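Local coordinates for protein beta-glucosidase (Saccharopolyspora erythraea D, PDB 5M6G) that probably hydrolyses terminal, non-reducing beta-D-glucosyl residues, releasing beta-D-glucose, as a two-domain member of glycosyl hydrolase family 3, at residues 145-158 against 193-207. Residues are numbered along the deposited sequence; the frame is centred on the assembly and turned at random.
With MG (magnesium ion), chain D.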
loop_
_atom_site.group_PDB
_atom_site.type_symbol
_atom_site.label_atom_id
_atom_site.label_comp_id
_atom_site.label_asym_id
_atom_site.label_seq_id
_atom_site.Cartn_x
_atom_site.Cartn_y
_atom_site.Cartn_z
ATOM N N HIS A 145 -7.982 -0.437 -2.070
ATOM C CA HIS A 145 -6.602 -0.243 -2.484
ATOM C C HIS A 145 -6.470 1.035 -3.315
ATOM O O HIS A 145 -7.458 1.627 -3.778
ATOM C CB HIS A 145 -6.089 -1.454 -3.263
ATOM C CG HIS A 145 -5.498 -2.528 -2.398
ATOM N ND1 HIS A 145 -4.414 -2.311 -1.568
ATOM C CD2 HIS A 145 -5.846 -3.827 -2.230
ATOM C CE1 HIS A 145 -4.109 -3.433 -0.942
ATOM N NE2 HIS A 145 -4.969 -4.368 -1.319
ATOM N N ASN A 146 -5.216 1.452 -3.496
ATOM C CA ASN A 146 -4.916 2.767 -4.060
ATOM C C ASN A 146 -5.568 2.996 -5.425
ATOM O O ASN A 146 -6.007 4.115 -5.718
ATOM C CB ASN A 146 -3.397 2.954 -4.166
ATOM C CG ASN A 146 -2.769 3.315 -2.834
ATOM O OD1 ASN A 146 -3.475 3.582 -1.871
ATOM N ND2 ASN A 146 -1.435 3.345 -2.781
ATOM N N ILE A 147 -5.624 1.977 -6.283
ATOM C CA ILE A 147 -6.146 2.219 -7.629
ATOM C C ILE A 147 -7.592 2.710 -7.555
ATOM O O ILE A 147 -7.957 3.696 -8.206
ATOM C CB ILE A 147 -5.987 0.969 -8.524
ATOM C CG1 ILE A 147 -6.486 1.254 -9.947
ATOM C CG2 ILE A 147 -6.728 -0.254 -7.951
ATOM C CD1 ILE A 147 -6.226 0.123 -10.930
ATOM N N GLY A 148 -8.417 2.080 -6.708
ATOM C CA GLY A 148 -9.775 2.572 -6.514
ATOM C C GLY A 148 -9.815 3.940 -5.861
ATOM O O GLY A 148 -10.640 4.784 -6.221
ATOM N N LEU A 149 -8.917 4.185 -4.895
ATOM C CA LEU A 149 -8.814 5.521 -4.317
ATOM C C LEU A 149 -8.477 6.559 -5.385
ATOM O O LEU A 149 -9.019 7.669 -5.370
ATOM C CB LEU A 149 -7.773 5.532 -3.196
ATOM C CG LEU A 149 -8.122 4.629 -1.998
ATOM C CD1 LEU A 149 -7.115 4.831 -0.828
ATOM C CD2 LEU A 149 -9.586 4.832 -1.504
ATOM N N GLY A 150 -7.586 6.218 -6.321
ATOM C CA GLY A 150 -7.305 7.137 -7.418
ATOM C C GLY A 150 -8.535 7.385 -8.268
ATOM O O GLY A 150 -8.778 8.505 -8.721
ATOM N N ALA A 151 -9.339 6.341 -8.474
ATOM C CA ALA A 151 -10.584 6.476 -9.227
ATOM C C ALA A 151 -11.569 7.426 -8.560
ATOM O O ALA A 151 -12.397 8.021 -9.257
ATOM C CB ALA A 151 -11.223 5.101 -9.421
ATOM N N THR A 152 -11.484 7.619 -7.238
ATOM C CA THR A 152 -12.404 8.556 -6.593
ATOM C C THR A 152 -12.153 9.991 -7.018
ATOM O O THR A 152 -13.069 10.815 -6.924
ATOM C CB THR A 152 -12.290 8.504 -5.067
ATOM O OG1 THR A 152 -11.039 9.094 -4.675
ATOM C CG2 THR A 152 -12.379 7.072 -4.557
ATOM N N GLY A 153 -10.934 10.305 -7.458
ATOM C CA GLY A 153 -10.541 11.683 -7.713
ATOM C C GLY A 153 -10.706 12.609 -6.527
ATOM O O GLY A 153 -10.888 13.815 -6.713
ATOM N N ASN A 154 -10.630 12.078 -5.302
ATOM C CA ASN A 154 -10.974 12.812 -4.085
ATOM C C ASN A 154 -9.800 12.787 -3.109
ATOM O O ASN A 154 -9.723 11.902 -2.239
ATOM C CB ASN A 154 -12.228 12.207 -3.459
ATOM C CG ASN A 154 -12.748 13.007 -2.293
ATOM O OD1 ASN A 154 -12.063 13.889 -1.771
ATOM N ND2 ASN A 154 -13.978 12.696 -1.867
ATOM N N PRO A 155 -8.866 13.743 -3.208
ATOM C CA PRO A 155 -7.709 13.742 -2.290
ATOM C C PRO A 155 -8.082 13.965 -0.839
ATOM O O PRO A 155 -7.388 13.469 0.062
ATOM C CB PRO A 155 -6.834 14.893 -2.812
ATOM C CG PRO A 155 -7.332 15.174 -4.203
ATOM C CD PRO A 155 -8.777 14.799 -4.230
ATOM N N ASP A 156 -9.132 14.734 -0.575
ATOM C CA ASP A 156 -9.524 14.957 0.810
ATOM C C ASP A 156 -9.959 13.652 1.466
ATOM O O ASP A 156 -9.622 13.383 2.627
ATOM C CB ASP A 156 -10.634 16.000 0.870
ATOM C CG ASP A 156 -10.858 16.509 2.264
ATOM O OD1 ASP A 156 -9.978 17.245 2.764
ATOM O OD2 ASP A 156 -11.900 16.173 2.858
ATOM N N LEU A 157 -10.688 12.819 0.720
ATOM C CA LEU A 157 -11.082 11.503 1.215
ATOM C C LEU A 157 -9.870 10.632 1.519
ATOM O O LEU A 157 -9.842 9.921 2.529
ATOM C CB LEU A 157 -11.970 10.815 0.181
ATOM C CG LEU A 157 -12.395 9.378 0.480
ATOM C CD1 LEU A 157 -13.417 9.380 1.606
ATOM C CD2 LEU A 157 -12.964 8.727 -0.794
ATOM N N VAL A 158 -8.869 10.652 0.637
ATOM C CA VAL A 158 -7.669 9.850 0.857
ATOM C C VAL A 158 -6.932 10.338 2.099
ATOM O O VAL A 158 -6.412 9.539 2.891
ATOM C CB VAL A 158 -6.788 9.878 -0.408
ATOM C CG1 VAL A 158 -5.340 9.438 -0.115
ATOM C CG2 VAL A 158 -7.433 9.013 -1.497
ATOM N N THR A 193 0.087 -2.904 -9.785
ATOM C CA THR A 193 -0.736 -1.866 -10.391
ATOM C C THR A 193 -1.801 -1.366 -9.417
ATOM O O THR A 193 -2.112 -0.170 -9.386
ATOM C CB THR A 193 -1.382 -2.398 -11.675
ATOM O OG1 THR A 193 -0.353 -2.702 -12.628
ATOM C CG2 THR A 193 -2.343 -1.370 -12.279
ATOM N N TYR A 194 -2.359 -2.262 -8.598
ATOM C CA TYR A 194 -3.425 -1.842 -7.691
ATOM C C TYR A 194 -2.906 -0.993 -6.547
ATOM O O TYR A 194 -3.697 -0.301 -5.896
ATOM C CB TYR A 194 -4.183 -3.048 -7.130
ATOM C CG TYR A 194 -3.447 -3.932 -6.126
ATOM C CD1 TYR A 194 -3.369 -3.595 -4.767
ATOM C CD2 TYR A 194 -2.886 -5.128 -6.527
ATOM C CE1 TYR A 194 -2.720 -4.432 -3.857
ATOM C CE2 TYR A 194 -2.239 -5.958 -5.635
ATOM C CZ TYR A 194 -2.163 -5.609 -4.302
ATOM O OH TYR A 194 -1.524 -6.459 -3.433
ATOM N N GLU A 195 -1.605 -1.035 -6.273
ATOM C CA GLU A 195 -1.053 -0.166 -5.245
ATOM C C GLU A 195 -0.785 1.240 -5.756
ATOM O O GLU A 195 -0.343 2.093 -4.983
ATOM C CB GLU A 195 0.230 -0.779 -4.689
ATOM C CG GLU A 195 0.009 -2.187 -4.167
ATOM C CD GLU A 195 1.135 -2.649 -3.276
ATOM O OE1 GLU A 195 1.372 -1.995 -2.240
ATOM O OE2 GLU A 195 1.773 -3.668 -3.616
ATOM N N SER A 196 -1.043 1.504 -7.034
ATOM C CA SER A 196 -0.807 2.809 -7.634
ATOM C C SER A 196 -2.105 3.604 -7.701
ATOM O O SER A 196 -3.158 3.073 -8.069
ATOM C CB SER A 196 -0.218 2.646 -9.041
ATOM O OG SER A 196 -0.131 3.873 -9.748
ATOM N N PHE A 197 -2.025 4.889 -7.367
ATOM C CA PHE A 197 -3.183 5.758 -7.516
ATOM C C PHE A 197 -3.550 6.020 -8.977
ATOM O O PHE A 197 -4.665 6.476 -9.253
ATOM C CB PHE A 197 -2.934 7.084 -6.817
ATOM C CG PHE A 197 -2.887 6.982 -5.330
ATOM C CD1 PHE A 197 -4.043 6.723 -4.607
ATOM C CD2 PHE A 197 -1.689 7.171 -4.647
ATOM C CE1 PHE A 197 -4.015 6.649 -3.205
ATOM C CE2 PHE A 197 -1.649 7.107 -3.259
ATOM C CZ PHE A 197 -2.815 6.835 -2.535
ATOM N N GLY A 198 -2.659 5.765 -9.917
ATOM C CA GLY A 198 -3.032 5.969 -11.305
ATOM C C GLY A 198 -1.816 6.052 -12.192
ATOM O O GLY A 198 -0.676 6.112 -11.733
ATOM N N GLU A 199 -2.084 6.057 -13.497
ATOM C CA GLU A 199 -1.018 6.052 -14.489
ATOM C C GLU A 199 -0.439 7.435 -14.751
ATOM O O GLU A 199 0.602 7.536 -15.410
ATOM C CB GLU A 199 -1.531 5.466 -15.808
ATOM C CG GLU A 199 -2.413 6.425 -16.579
ATOM C CD GLU A 199 -3.034 5.796 -17.817
ATOM O OE1 GLU A 199 -3.044 4.551 -17.915
ATOM O OE2 GLU A 199 -3.514 6.555 -18.684
ATOM N N LYS A 200 -1.090 8.499 -14.288
ATOM C CA LYS A 200 -0.628 9.857 -14.533
ATOM C C LYS A 200 -0.022 10.429 -13.264
ATOM O O LYS A 200 -0.571 10.259 -12.172
ATOM C CB LYS A 200 -1.762 10.757 -15.016
ATOM C CG LYS A 200 -2.339 10.321 -16.350
ATOM C CD LYS A 200 -3.489 11.213 -16.775
ATOM C CE LYS A 200 -3.009 12.582 -17.199
ATOM N NZ LYS A 200 -2.797 12.614 -18.662
ATOM N N SER A 201 1.116 11.111 -13.419
ATOM C CA SER A 201 1.771 11.715 -12.264
ATOM C C SER A 201 0.826 12.619 -11.482
ATOM O O SER A 201 0.951 12.717 -10.259
ATOM C CB SER A 201 3.008 12.503 -12.713
ATOM O OG SER A 201 2.607 13.599 -13.501
ATOM N N GLU A 202 -0.105 13.299 -12.170
ATOM C CA GLU A 202 -1.168 14.041 -11.492
ATOM C C GLU A 202 -1.875 13.176 -10.457
ATOM O O GLU A 202 -2.139 13.615 -9.333
ATOM C CB GLU A 202 -2.183 14.558 -12.522
ATOM C CG GLU A 202 -3.637 14.597 -12.014
ATOM C CD GLU A 202 -4.654 13.984 -12.990
ATOM O OE1 GLU A 202 -4.509 14.155 -14.218
ATOM O OE2 GLU A 202 -5.608 13.328 -12.520
ATOM N N ASN A 203 -2.222 11.945 -10.841
ATOM C CA ASN A 203 -2.990 11.075 -9.961
ATOM C C ASN A 203 -2.255 10.877 -8.649
ATOM O O ASN A 203 -2.735 11.273 -7.580
ATOM C CB ASN A 203 -3.257 9.718 -10.641
ATOM C CG ASN A 203 -4.165 9.827 -11.870
ATOM O OD1 ASN A 203 -5.076 10.657 -11.906
ATOM N ND2 ASN A 203 -3.931 8.963 -12.877
ATOM N N ALA A 204 -1.066 10.280 -8.721
ATOM C CA ALA A 204 -0.320 9.979 -7.510
ATOM C C ALA A 204 0.017 11.245 -6.739
ATOM O O ALA A 204 -0.093 11.269 -5.514
ATOM C CB ALA A 204 0.952 9.205 -7.860
ATOM N N SER A 205 0.436 12.308 -7.436
ATOM C CA SER A 205 0.820 13.533 -6.734
ATOM C C SER A 205 -0.334 14.082 -5.902
ATOM O O SER A 205 -0.150 14.464 -4.739
ATOM C CB SER A 205 1.306 14.587 -7.731
ATOM O OG SER A 205 2.505 14.176 -8.353
ATOM N N ALA A 206 -1.536 14.128 -6.479
ATOM C CA ALA A 206 -2.680 14.618 -5.726
ATOM C C ALA A 206 -2.968 13.739 -4.521
ATOM O O ALA A 206 -3.363 14.242 -3.460
ATOM C CB ALA A 206 -3.909 14.695 -6.636
ATOM N N MET A 207 -2.752 12.436 -4.642
ATOM C CA MET A 207 -3.108 11.533 -3.561
ATOM C C MET A 207 -2.000 11.384 -2.516
ATOM O O MET A 207 -2.150 10.589 -1.583
ATOM C CB MET A 207 -3.516 10.169 -4.115
ATOM C CG MET A 207 -4.704 10.240 -5.073
ATOM S SD MET A 207 -6.127 11.060 -4.326
ATOM C CE MET A 207 -7.419 10.526 -5.469
HETATM MG MG MG D . -1.734 2.862 -18.197
HETATM O O HOH W 1 -0.992 1.812 -16.405
HETATM O O HOH W 2 -3.404 1.306 -18.328
#
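Leu149 O, beside Phe197 and Met207, accepts from two groups of Thr152: OG1, at 2.6 Å in the carbonyl plane, and the backbone N. Across the contact, Asn146 ND2 donates to Glu195 O at 2.8 Å, the shorter of two hydrogen bonds joining helix 146-152 to the turn at 193-197. The acceptor lies near the amide plane of Asn146, whereas the donor stands above the carbonyl plane of Glu195. One residue on, Ile147 N donates to Tyr194 O (3.0 Å), so the helix start holds consecutive carbonyls of the 3-10 segment 193-195. With CG beside the backbone N (chi1 -79°), the Asn146 amide also stacks on the Phe197 ring, planes 21° apart. Met207, in one of its two conformers, covers the opposite face with CB, and Leu149 CB meets the edge. Gly150 CA lies 3.3 Å from Phe197 O in a CA-H...O contact, an approach possible because glycine has no CB; that buried carbonyl has no hydrogen-bond partner in the model. At the other end, Tyr194 turns an edge to the face of His145, centroids 4.4 Å apart and planes at 57°. Were His145 an alanine, the tyrosine edge would probably lose the ring face it rests on, and Gly447 O its NE2 bond. Glu195 pairs with Arg192 of the sorbitol site, while Glu199 OE1 binds magnesium together with Ile596 and Asn597. Both segments belong to the N-terminal, TIM-barrel-family part; helix 399-412 packs on Leu149 and Thr152, and Trp560 of strand 555-560, in the mixed sheet of the C-terminal part, touches Ile147 and Ala151, placing the contact at the interface of the two parts.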